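Local coordinates for putative acyl-CoA thioester hydrolase YbhC (Escherichia coli K-12, PDB 3GRH), which is a putative thioesterase of the outer membrane, belonging to the pectinesterase family although it neither binds pectin nor shows pectinesterase activity, at residues Y109-P114 with Y133-K138; S67-P72 with Q204-T209; P75-G80 with D97-K102; T90-A95 with G119-P124. All blocks are in the same frame, centred on the assembly; numbering follows the deposited sequence.

Overall arrangement
Starting from the N terminus, 67-72 opens the longest loop, which contact 2 closes only at 204-209; the other three contacts nest inside it. Contact 3 runs from strand 77-79 to residues 97-102, on helix 92-100. Before it closes, contact 4 has opened at 90-95, so the two cross on that helix. Contact 4 closes on strand 115-123 after contact 1 has opened on strand 108-112, so these cross as well, while contacts 3 and 1 follow in series. Contact 1 pairs strands 108-112 and 130-134, and strand 204-206 of contact 2 comes next in the same parallel sheet. Together they join the helix and the first coils of the beta-helix to the loop outside.

Contact 1: residues Y109-P114 with Y133-K138; sequences YIAVMP and YGTGEK
Tyr133 lays its ring against Ala111 where strands 108-112 and 130-134 run parallel as neighbouring rungs of the beta-helix. A chi1 of 65° puts CG between the backbone N and the carbonyl carbon, and the ring lies over the neighbouring strand at Ala111. From CB, which packs on Gln206 O of the following strand, the side chain can be followed outward. CD2 comes 3.5 Å from Ile110 O. CE2 lies 4.1 Å from Tyr109 CB, which reaches the ring at its edge. Farther round the ring, CE1 and CZ both meet the methyl of Ala111, the CZ to CB distance being 3.7 Å. The ring centre carries Ala111 CA over one face at 4.0 Å, only 12° off the normal, a CH-pi contact. At the tip, OH also touches Ala111 CB and goes on to pack against Pro75, while Leu71 meets the ring as well.

The backbones are zipped alongside. Tyr133 N donates to Ile110 O at 3.0 Å, Val112 N to Tyr133 O at 2.8 Å, and Thr135 N to Val112 O at 2.9 Å. Past the strand ends, Thr135 OG1 rests 3.5 Å from Pro114 CD, the two side chains crossing at about a right angle. Asn207 ND2 donates to Gly134 O and Gly136 O.

Chemically, then, three backbone bonds pair the segments in parallel fashion, and the small alanine probably allows the aromatic ring to lie over the neighbouring backbone, with its hydroxyl meeting the Ala111 methyl and Pro75.

Contact 2: residues S67-P72 with Q204-T209; sequences SPITLP and QLQNLT
Ile69 pushes its side chain between Gln204 and Gln206, which reach out from strand 204-206 while the isoleucine comes in from the loop, so each glutamine slides past it in the opposite direction. Gln204 lies along one flank: its CD is 3.8 Å from Ile69 CG1, and its CB meets CD1. Gln206 covers the opposite flank, with NE2 3.8 Å from Ile69 CB. Its CG is anti to the backbone N (chi1 -176°) and the chain beyond is extended, which carries the amide out alongside Ile69 CB, with water filling the step to the backbone. The leading atom of the isoleucine, CD1, ends 3.6 Å from Leu205 O, down at the strand itself. Leu71 reaches over from farther along the loop and brings CD1 to 4.0 Å from Gln206 OE1.

Water joins the polar ends. Ile69 O receives two waters; one accepts from Gln206 NE2 at 2.7 Å and the other donates to Gln206 OE1 at 2.9 Å, so both ends of that amide are used. A third water accepts from Thr70 N and donates to Gln204 OE1 at 2.7 Å, an oxygen that is also hydrogen-bonded to Thr131 OG1.

The loop is thus laid on the outside of the beta-helix by one aliphatic wedge, Ile69, in van der Waals packing against the glutamine amides, with the polar links from Ile69 O and Thr70 N made through water.

Contact 3: residues P75-G80 with D97-K102; sequences PDFVVG and DAAIIK
Phe77 carries nearly all of the apolar contact, sending its ring from strand 77-79 to the Ala98-Ala99 part of helix 92-100. With CG anti to the carbonyl carbon (chi1 -57°), the far end of the ring meets three residues. CE1 touches Ala98 CB at 3.5 Å, CE2 lies 3.7 Å from Ala99 CA with the Ala99 methyl close by, and CZ meets Lys102 CE at 3.7 Å. The lysine chain is extended and comes from the opposite direction to the ring, so its CE adds to the apolar surroundings. Were Phe77 an alanine, the gap left between strand and helix would probably strip the Lys102 CE of its apolar neighbour.

Charge plays a looser part. Lys102 NZ sits 4.2 Å from Asp76 OD1, too far for a salt bridge, though the opposite charges probably still attract. Each group has a closer partner elsewhere: Asp76 OD2 accepts from Tyr109 N, and Lys102 NZ bonds to Gln108 OE1.

Both of those partners lie on strand 108-112, which pairs in parallel with 77-79 in a beta-alpha-beta unit whose helix is 92-100. Val79, further along the same strand, packs on Ile92 and Ala95 of that helix, so Phe77 continues the strand-helix packing out to the surface, at the first strand of the sheet.

Contact 4: residues T90-A95 with G119-P124; sequences TTIQAA and GTVYVP
Gln93 and Val121 bring the first turn of helix 92-100 and strand 121-123 together, with 5.2 Å between their CA atoms, at the start of the parallel beta-helix. As in pectin methylesterases, the helix probably serves as an N-terminal cap on that fold. Thr91 is its N-cap, and its OG1 accepts from Ala94 N at 3.2 Å.

Gln93 makes the polar link. Its CG stands anti to the backbone N (chi1 -172°) and the chain then bends at chi2, so the amide turns back to meet the backbone of one strand residue at both ends. Tyr122 N donates to Gln93 OE1 at 2.8 Å in a nearly straight bond (171°), while Gln93 NE2 donates to a lone pair of Tyr122 O at 2.9 Å. Two bonds to one residue fix the rotation of the amide. Tyr167 OH also bonds to OE1 and Asp97 OD1 takes NE2, so the buried amide has further partners at either end. A leucine at this position would probably leave the buried N-H and carbonyl of Tyr122 without their mates and lose the direct hydrogen-bonded link between helix and strand.

Beside the amide, apolar groups fill the joint: Ile92 CG2 rests 3.8 Å from Val121 CG2. Tyr122 turns its ring elsewhere, stacking on Tyr167 and meeting Trp197 edge-to-face. A water bridges the first turn to the strand, accepting from Gln93 N at 3.0 Å and donating to Thr120 O at 2.9 Å.

Contact 1: residues Y109-P114 with Y133-K138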
loop_
_atom_site.group_PDB
_atom_site.type_symbol
_atom_site.label_atom_id
_atom_site.label_comp_id
_atom_site.label_asym_id
_atom_site.label_seq_id
_atom_site.Cartn_x
_atom_site.Cartn_y
_atom_site.Cartn_z
ATOM N N TYR A 109 -3.148 20.862 8.655
ATOM C CA TYR A 109 -2.785 20.825 7.260
ATOM C C TYR A 109 -1.398 21.394 7.048
ATOM O O TYR A 109 -1.122 22.505 7.491
ATOM C CB TYR A 109 -3.775 21.661 6.468
ATOM C CG TYR A 109 -5.159 21.083 6.453
ATOM C CD1 TYR A 109 -5.548 20.265 5.440
ATOM C CD2 TYR A 109 -6.081 21.436 7.433
ATOM C CE1 TYR A 109 -6.798 19.732 5.423
ATOM C CE2 TYR A 109 -7.385 20.908 7.394
ATOM C CZ TYR A 109 -7.678 20.028 6.384
ATOM O OH TYR A 109 -8.932 19.457 6.206
ATOM N N ILE A 110 -0.553 20.612 6.373
ATOM C CA ILE A 110 0.819 20.962 6.098
ATOM C C ILE A 110 0.970 21.000 4.604
ATOM O O ILE A 110 0.828 19.996 3.924
ATOM C CB ILE A 110 1.809 19.948 6.691
ATOM C CG1 ILE A 110 1.648 19.887 8.178
ATOM C CG2 ILE A 110 3.271 20.367 6.309
ATOM C CD1 ILE A 110 2.345 18.667 8.868
ATOM N N ALA A 111 1.202 22.183 4.071
ATOM C CA ALA A 111 1.449 22.363 2.615
ATOM C C ALA A 111 2.912 22.200 2.354
ATOM O O ALA A 111 3.710 22.688 3.152
ATOM C CB ALA A 111 0.963 23.752 2.143
ATOM N N VAL A 112 3.269 21.541 1.261
ATOM C CA VAL A 112 4.671 21.359 0.893
ATOM C C VAL A 112 4.886 21.970 -0.516
ATOM O O VAL A 112 4.226 21.620 -1.478
ATOM C CB VAL A 112 5.089 19.878 0.896
ATOM C CG1 VAL A 112 6.598 19.861 0.637
ATOM C CG2 VAL A 112 4.784 19.171 2.218
ATOM N N MET A 113 5.795 22.949 -0.590
ATOM C CA MET A 113 6.106 23.649 -1.811
ATOM C C MET A 113 6.929 22.759 -2.720
ATOM O O MET A 113 7.638 21.875 -2.277
ATOM C CB MET A 113 6.900 24.921 -1.517
ATOM C CG MET A 113 6.067 25.939 -0.833
ATOM S SD MET A 113 6.884 27.481 -0.633
ATOM C CE MET A 113 7.149 28.021 -2.334
ATOM N N PRO A 114 6.836 22.991 -4.024
ATOM C CA PRO A 114 7.651 22.230 -4.958
ATOM C C PRO A 114 9.133 22.194 -4.550
ATOM O O PRO A 114 9.700 23.211 -4.135
ATOM C CB PRO A 114 7.435 22.984 -6.272
ATOM C CG PRO A 114 6.062 23.516 -6.133
ATOM C CD PRO A 114 5.916 23.923 -4.705
ATOM N N TYR A 133 0.125 17.847 1.909
ATOM C CA TYR A 133 -0.189 17.986 0.521
ATOM C C TYR A 133 0.798 18.839 -0.197
ATOM O O TYR A 133 1.318 19.806 0.376
ATOM C CB TYR A 133 -1.580 18.541 0.364
ATOM C CG TYR A 133 -1.853 19.931 0.851
ATOM C CD1 TYR A 133 -1.856 21.026 -0.006
ATOM C CD2 TYR A 133 -2.165 20.153 2.192
ATOM C CE1 TYR A 133 -2.128 22.257 0.472
ATOM C CE2 TYR A 133 -2.391 21.391 2.661
ATOM C CZ TYR A 133 -2.428 22.427 1.798
ATOM O OH TYR A 133 -2.692 23.704 2.218
ATOM N N GLY A 134 1.053 18.443 -1.427
ATOM C CA GLY A 134 1.899 19.233 -2.305
ATOM C C GLY A 134 1.174 20.326 -2.961
ATOM O O GLY A 134 -0.035 20.190 -3.261
ATOM N N THR A 135 1.934 21.359 -3.297
ATOM C CA THR A 135 1.329 22.532 -3.992
ATOM C C THR A 135 1.870 22.746 -5.399
ATOM O O THR A 135 1.604 23.813 -6.036
ATOM C CB THR A 135 1.447 23.764 -3.143
ATOM O OG1 THR A 135 2.815 24.151 -3.076
ATOM C CG2 THR A 135 0.835 23.564 -1.763
ATOM N N GLY A 136 2.508 21.728 -5.946
ATOM C CA GLY A 136 2.976 21.756 -7.327
ATOM C C GLY A 136 1.831 21.527 -8.320
ATOM O O GLY A 136 0.719 21.098 -7.906
ATOM N N GLU A 137 2.120 21.741 -9.629
ATOM C CA GLU A 137 1.105 21.440 -10.706
ATOM C C GLU A 137 0.877 19.958 -10.841
ATOM O O GLU A 137 -0.249 19.518 -11.150
ATOM C CB GLU A 137 1.469 22.038 -12.094
ATOM C CG GLU A 137 0.805 21.390 -13.569
ATOM C CD GLU A 137 -0.653 21.741 -14.209
ATOM O OE1 GLU A 137 -1.146 22.931 -14.271
ATOM O OE2 GLU A 137 -1.314 20.780 -14.844
ATOM N N LYS A 138 1.902 19.138 -10.566
ATOM C CA LYS A 138 1.760 17.698 -10.614
ATOM C C LYS A 138 2.312 17.055 -9.343
ATOM O O LYS A 138 3.176 17.635 -8.686
ATOM C CB LYS A 138 2.588 17.134 -11.778
ATOM C CG LYS A 138 2.008 17.520 -13.144
ATOM C CD LYS A 138 2.818 17.013 -14.305
ATOM C CE LYS A 138 2.447 17.677 -15.622
ATOM N NZ LYS A 138 3.080 19.035 -15.819
#

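Contact 2: residues S67-P72 with Q204-T209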
loop_
_atom_site.group_PDB
_atom_site.type_symbol
_atom_site.label_atom_id
_atom_site.label_comp_id
_atom_site.label_asym_id
_atom_site.label_seq_id
_atom_site.Cartn_x
_atom_site.Cartn_y
_atom_site.Cartn_z
ATOM N N SER A 67 -15.082 11.329 3.210
ATOM C CA SER A 67 -15.335 12.380 2.274
ATOM C C SER A 67 -13.978 12.651 1.650
ATOM O O SER A 67 -12.942 12.504 2.299
ATOM C CB SER A 67 -15.964 13.607 2.907
ATOM O OG SER A 67 -15.232 14.028 4.006
ATOM N N PRO A 68 -13.956 13.182 0.438
ATOM C CA PRO A 68 -12.658 13.551 -0.123
ATOM C C PRO A 68 -11.859 14.581 0.640
ATOM O O PRO A 68 -12.354 15.407 1.407
ATOM C CB PRO A 68 -12.999 14.163 -1.465
ATOM C CG PRO A 68 -14.381 13.970 -1.657
ATOM C CD PRO A 68 -15.063 13.414 -0.479
ATOM N N ILE A 69 -10.558 14.520 0.450
ATOM C CA ILE A 69 -9.690 15.475 1.059
ATOM C C ILE A 69 -10.049 16.867 0.645
ATOM O O ILE A 69 -10.293 17.089 -0.530
ATOM C CB ILE A 69 -8.203 15.093 0.677
ATOM C CG1 ILE A 69 -7.842 13.734 1.248
ATOM C CG2 ILE A 69 -7.233 16.180 1.186
ATOM C CD1 ILE A 69 -6.481 13.102 0.664
ATOM N N THR A 70 -10.121 17.800 1.593
ATOM C CA THR A 70 -10.536 19.174 1.335
ATOM C C THR A 70 -9.469 20.089 1.815
ATOM O O THR A 70 -9.075 19.966 2.956
ATOM C CB THR A 70 -11.756 19.571 2.184
ATOM O OG1 THR A 70 -12.806 18.629 1.989
ATOM C CG2 THR A 70 -12.236 20.987 1.819
ATOM N N LEU A 71 -8.956 20.946 0.967
ATOM C CA LEU A 71 -7.871 21.794 1.441
ATOM C C LEU A 71 -8.393 23.108 1.972
ATOM O O LEU A 71 -9.364 23.644 1.460
ATOM C CB LEU A 71 -6.928 22.042 0.295
ATOM C CG LEU A 71 -6.250 20.771 -0.241
ATOM C CD1 LEU A 71 -5.214 21.302 -1.258
ATOM C CD2 LEU A 71 -5.629 19.786 0.822
ATOM N N PRO A 72 -7.722 23.640 2.993
ATOM C CA PRO A 72 -8.148 24.823 3.708
ATOM C C PRO A 72 -7.744 26.021 2.920
ATOM O O PRO A 72 -6.860 25.937 2.067
ATOM C CB PRO A 72 -7.300 24.717 4.989
ATOM C CG PRO A 72 -6.012 24.182 4.494
ATOM C CD PRO A 72 -6.444 23.117 3.513
ATOM N N GLN A 204 -3.951 12.032 5.741
ATOM C CA GLN A 204 -4.339 12.298 4.384
ATOM C C GLN A 204 -3.126 12.764 3.636
ATOM O O GLN A 204 -2.420 13.621 4.120
ATOM C CB GLN A 204 -5.370 13.392 4.393
ATOM C CG GLN A 204 -6.677 12.933 4.962
ATOM C CD GLN A 204 -7.737 14.020 4.995
ATOM O OE1 GLN A 204 -7.507 15.229 4.836
ATOM N NE2 GLN A 204 -8.968 13.585 5.256
ATOM N N LEU A 205 -2.844 12.174 2.486
ATOM C CA LEU A 205 -1.713 12.564 1.591
ATOM C C LEU A 205 -2.271 12.889 0.220
ATOM O O LEU A 205 -3.123 12.201 -0.259
ATOM C CB LEU A 205 -0.719 11.442 1.428
ATOM C CG LEU A 205 -0.050 10.942 2.665
ATOM C CD1 LEU A 205 0.919 9.814 2.348
ATOM C CD2 LEU A 205 0.728 12.035 3.437
ATOM N N GLN A 206 -1.848 14.000 -0.339
ATOM C CA GLN A 206 -2.328 14.406 -1.649
ATOM C C GLN A 206 -1.239 15.130 -2.444
ATOM O O GLN A 206 -0.586 16.018 -1.902
ATOM C CB GLN A 206 -3.549 15.268 -1.498
ATOM C CG GLN A 206 -4.179 15.668 -2.838
ATOM C CD GLN A 206 -5.544 16.245 -2.693
ATOM O OE1 GLN A 206 -5.697 17.515 -2.574
ATOM N NE2 GLN A 206 -6.556 15.397 -2.701
ATOM N N ASN A 207 -1.134 14.857 -3.747
ATOM C CA ASN A 207 -0.387 15.678 -4.667
ATOM C C ASN A 207 1.085 15.775 -4.345
ATOM O O ASN A 207 1.711 16.824 -4.348
ATOM C CB ASN A 207 -0.992 17.070 -4.872
ATOM C CG ASN A 207 -0.439 17.752 -6.100
ATOM O OD1 ASN A 207 -0.257 17.091 -7.172
ATOM N ND2 ASN A 207 -0.313 19.067 -6.036
ATOM N N LEU A 208 1.712 14.622 -4.113
ATOM C CA LEU A 208 3.131 14.541 -3.838
ATOM C C LEU A 208 3.673 13.182 -4.229
ATOM O O LEU A 208 2.919 12.317 -4.616
ATOM C CB LEU A 208 3.496 14.832 -2.408
ATOM C CG LEU A 208 2.682 14.223 -1.326
ATOM C CD1 LEU A 208 3.087 12.783 -1.112
ATOM C CD2 LEU A 208 2.800 14.997 -0.085
ATOM N N THR A 209 4.992 13.057 -4.177
ATOM C CA THR A 209 5.711 11.845 -4.581
ATOM C C THR A 209 6.505 11.392 -3.409
ATOM O O THR A 209 7.194 12.166 -2.791
ATOM C CB THR A 209 6.656 12.079 -5.781
ATOM O OG1 THR A 209 5.798 12.461 -6.878
ATOM C CG2 THR A 209 7.412 10.807 -6.165
HETATM O O HOH W 1 -9.215 15.723 -2.897
HETATM O O HOH W 2 -8.353 18.750 -2.450
HETATM O O HOH W 3 -9.435 17.053 4.395
#

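Contact 3: residues P75-G80 with D97-K102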
loop_
_atom_site.group_PDB
_atom_site.type_symbol
_atom_site.label_atom_id
_atom_site.label_comp_id
_atom_site.label_asym_id
_atom_site.label_seq_id
_atom_site.Cartn_x
_atom_site.Cartn_y
_atom_site.Cartn_z
ATOM N N PRO A 75 -3.046 26.990 4.988
ATOM C CA PRO A 75 -2.548 25.877 5.793
ATOM C C PRO A 75 -2.014 26.258 7.164
ATOM O O PRO A 75 -1.757 27.417 7.442
ATOM C CB PRO A 75 -1.411 25.332 4.952
ATOM C CG PRO A 75 -0.990 26.506 4.100
ATOM C CD PRO A 75 -2.172 27.337 3.862
ATOM N N ASP A 76 -1.872 25.256 8.024
ATOM C CA ASP A 76 -1.317 25.464 9.347
ATOM C C ASP A 76 0.184 25.639 9.296
ATOM O O ASP A 76 0.732 26.425 10.095
ATOM C CB ASP A 76 -1.679 24.311 10.277
ATOM C CG ASP A 76 -3.172 24.225 10.524
ATOM O OD1 ASP A 76 -3.682 25.082 11.269
ATOM O OD2 ASP A 76 -3.859 23.332 9.995
ATOM N N PHE A 77 0.818 24.886 8.412
ATOM C CA PHE A 77 2.258 24.897 8.231
ATOM C C PHE A 77 2.590 24.814 6.757
ATOM O O PHE A 77 1.829 24.285 5.953
ATOM C CB PHE A 77 2.880 23.699 8.925
ATOM C CG PHE A 77 2.560 23.628 10.374
ATOM C CD1 PHE A 77 3.267 24.409 11.259
ATOM C CD2 PHE A 77 1.505 22.876 10.841
ATOM C CE1 PHE A 77 2.959 24.418 12.632
ATOM C CE2 PHE A 77 1.208 22.856 12.186
ATOM C CZ PHE A 77 1.927 23.620 13.079
ATOM N N VAL A 78 3.720 25.459 6.414
ATOM C CA VAL A 78 4.231 25.436 5.060
ATOM C C VAL A 78 5.690 25.022 5.015
ATOM O O VAL A 78 6.517 25.702 5.617
ATOM C CB VAL A 78 4.129 26.771 4.359
ATOM C CG1 VAL A 78 4.581 26.588 2.929
ATOM C CG2 VAL A 78 2.675 27.287 4.390
ATOM N N VAL A 79 6.012 23.984 4.240
ATOM C CA VAL A 79 7.368 23.493 4.119
ATOM C C VAL A 79 7.870 23.948 2.782
ATOM O O VAL A 79 7.166 23.837 1.753
ATOM C CB VAL A 79 7.410 21.960 4.223
ATOM C CG1 VAL A 79 8.816 21.497 4.085
ATOM C CG2 VAL A 79 6.815 21.427 5.527
ATOM N N GLY A 80 9.089 24.488 2.751
ATOM C CA GLY A 80 9.602 25.042 1.541
ATOM C C GLY A 80 11.044 25.393 1.706
ATOM O O GLY A 80 11.629 25.180 2.764
ATOM N N ASP A 97 6.341 17.521 13.412
ATOM C CA ASP A 97 6.559 17.730 14.814
ATOM C C ASP A 97 5.838 18.936 15.349
ATOM O O ASP A 97 5.233 18.820 16.392
ATOM C CB ASP A 97 8.047 17.839 15.093
ATOM C CG ASP A 97 8.825 16.562 14.865
ATOM O OD1 ASP A 97 8.243 15.517 14.560
ATOM O OD2 ASP A 97 10.100 16.572 15.024
ATOM N N ALA A 98 5.821 20.051 14.608
ATOM C CA ALA A 98 5.152 21.220 15.095
ATOM C C ALA A 98 3.652 21.007 15.179
ATOM O O ALA A 98 2.997 21.637 16.016
ATOM C CB ALA A 98 5.439 22.446 14.208
ATOM N N ALA A 99 3.123 20.181 14.287
ATOM C CA ALA A 99 1.712 19.845 14.323
ATOM C C ALA A 99 1.397 18.969 15.524
ATOM O O ALA A 99 0.414 19.164 16.252
ATOM C CB ALA A 99 1.301 19.121 13.022
ATOM N N ILE A 100 2.218 17.970 15.740
ATOM C CA ILE A 100 1.992 16.984 16.806
ATOM C C ILE A 100 2.088 17.587 18.202
ATOM O O ILE A 100 1.253 17.278 19.046
ATOM C CB ILE A 100 2.960 15.812 16.701
ATOM C CG1 ILE A 100 2.738 15.050 15.427
ATOM C CG2 ILE A 100 2.793 14.860 17.942
ATOM C CD1 ILE A 100 1.422 14.364 15.312
ATOM N N ILE A 101 3.031 18.473 18.411
ATOM C CA ILE A 101 3.227 19.072 19.773
ATOM C C ILE A 101 2.001 19.844 20.228
ATOM O O ILE A 101 1.872 20.125 21.425
ATOM C CB ILE A 101 4.520 19.856 19.947
ATOM C CG1 ILE A 101 4.654 21.018 18.982
ATOM C CG2 ILE A 101 5.727 18.876 19.761
ATOM C CD1 ILE A 101 5.751 22.089 19.340
ATOM N N LYS A 102 1.129 20.265 19.331
ATOM C CA LYS A 102 -0.075 21.004 19.746
ATOM C C LYS A 102 -1.073 20.169 20.553
ATOM O O LYS A 102 -1.915 20.716 21.251
ATOM C CB LYS A 102 -0.790 21.558 18.531
ATOM C CG LYS A 102 -0.075 22.672 17.819
ATOM C CD LYS A 102 -1.077 23.275 16.906
ATOM C CE LYS A 102 -0.497 24.174 15.844
ATOM N NZ LYS A 102 -1.628 24.434 14.865
#

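Contact 4: residues T90-A95 with G119-P124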
loop_
_atom_site.group_PDB
_atom_site.type_symbol
_atom_site.label_atom_id
_atom_site.label_comp_id
_atom_site.label_asym_id
_atom_site.label_seq_id
_atom_site.Cartn_x
_atom_site.Cartn_y
_atom_site.Cartn_z
ATOM N N THR A 90 11.657 23.977 6.968
ATOM C CA THR A 90 12.433 23.575 5.777
ATOM C C THR A 90 12.507 22.064 5.604
ATOM O O THR A 90 13.059 21.557 4.605
ATOM C CB THR A 90 13.824 24.168 5.802
ATOM O OG1 THR A 90 14.419 23.843 7.055
ATOM C CG2 THR A 90 13.731 25.720 5.641
ATOM N N THR A 91 12.043 21.339 6.597
ATOM C CA THR A 91 11.941 19.886 6.471
ATOM C C THR A 91 10.555 19.477 6.857
ATOM O O THR A 91 9.865 20.150 7.617
ATOM C CB THR A 91 12.909 19.062 7.361
ATOM O OG1 THR A 91 12.544 19.126 8.752
ATOM C CG2 THR A 91 14.295 19.483 7.165
ATOM N N ILE A 92 10.144 18.336 6.317
ATOM C CA ILE A 92 8.777 17.912 6.521
ATOM C C ILE A 92 8.603 17.369 7.917
ATOM O O ILE A 92 7.603 17.679 8.619
ATOM C CB ILE A 92 8.333 16.877 5.497
ATOM C CG1 ILE A 92 8.479 17.491 4.067
ATOM C CG2 ILE A 92 6.974 16.385 5.838
ATOM C CD1 ILE A 92 8.238 16.562 2.983
ATOM N N GLN A 93 9.633 16.688 8.420
ATOM C CA GLN A 93 9.585 16.202 9.790
ATOM C C GLN A 93 9.415 17.315 10.787
ATOM O O GLN A 93 8.660 17.150 11.739
ATOM C CB GLN A 93 10.804 15.368 10.177
ATOM C CG GLN A 93 10.704 14.690 11.498
ATOM C CD GLN A 93 9.722 13.576 11.479
ATOM O OE1 GLN A 93 9.964 12.617 10.800
ATOM N NE2 GLN A 93 8.687 13.660 12.266
ATOM N N ALA A 94 10.062 18.460 10.581
ATOM C CA ALA A 94 9.918 19.575 11.499
ATOM C C ALA A 94 8.505 20.112 11.556
ATOM O O ALA A 94 8.027 20.549 12.639
ATOM C CB ALA A 94 10.923 20.648 11.116
ATOM N N ALA A 95 7.835 20.175 10.404
ATOM C CA ALA A 95 6.468 20.631 10.359
ATOM C C ALA A 95 5.554 19.619 11.003
ATOM O O ALA A 95 4.617 19.982 11.638
ATOM C CB ALA A 95 6.008 20.869 8.884
ATOM N N GLY A 119 15.039 12.782 3.218
ATOM C CA GLY A 119 15.001 12.340 4.587
ATOM C C GLY A 119 13.691 11.654 4.895
ATOM O O GLY A 119 12.683 11.820 4.196
ATOM N N THR A 120 13.697 10.907 5.988
ATOM C CA THR A 120 12.519 10.250 6.447
ATOM C C THR A 120 11.458 11.227 6.912
ATOM O O THR A 120 11.766 12.338 7.369
ATOM C CB THR A 120 12.868 9.292 7.592
ATOM O OG1 THR A 120 13.579 10.008 8.598
ATOM C CG2 THR A 120 13.648 8.056 7.128
ATOM N N VAL A 121 10.192 10.758 6.927
ATOM C CA VAL A 121 9.087 11.533 7.542
ATOM C C VAL A 121 8.361 10.463 8.339
ATOM O O VAL A 121 7.807 9.510 7.784
ATOM C CB VAL A 121 8.159 12.100 6.510
ATOM C CG1 VAL A 121 6.968 12.775 7.177
ATOM C CG2 VAL A 121 8.867 13.086 5.592
ATOM N N TYR A 122 8.350 10.629 9.640
ATOM C CA TYR A 122 7.636 9.725 10.556
ATOM C C TYR A 122 6.491 10.519 11.165
ATOM O O TYR A 122 6.682 11.604 11.748
ATOM C CB TYR A 122 8.549 9.295 11.650
ATOM C CG TYR A 122 9.616 8.270 11.322
ATOM C CD1 TYR A 122 9.782 7.754 10.027
ATOM C CD2 TYR A 122 10.511 7.914 12.284
ATOM C CE1 TYR A 122 10.784 6.873 9.732
ATOM C CE2 TYR A 122 11.511 7.056 11.976
ATOM C CZ TYR A 122 11.605 6.517 10.742
ATOM O OH TYR A 122 12.638 5.590 10.461
ATOM N N VAL A 123 5.273 10.004 10.976
ATOM C CA VAL A 123 4.063 10.712 11.467
ATOM C C VAL A 123 3.500 9.842 12.566
ATOM O O VAL A 123 3.009 8.764 12.309
ATOM C CB VAL A 123 2.997 10.925 10.390
ATOM C CG1 VAL A 123 1.890 11.871 10.891
ATOM C CG2 VAL A 123 3.621 11.594 9.143
ATOM N N PRO A 124 3.567 10.284 13.799
ATOM C CA PRO A 124 3.141 9.426 14.910
ATOM C C PRO A 124 1.667 9.374 15.116
ATOM O O PRO A 124 0.890 10.147 14.551
ATOM C CB PRO A 124 3.861 10.082 16.108
ATOM C CG PRO A 124 3.926 11.455 15.733
ATOM C CD PRO A 124 4.241 11.494 14.313
HETATM O O HOH W 4 11.793 15.172 7.053
#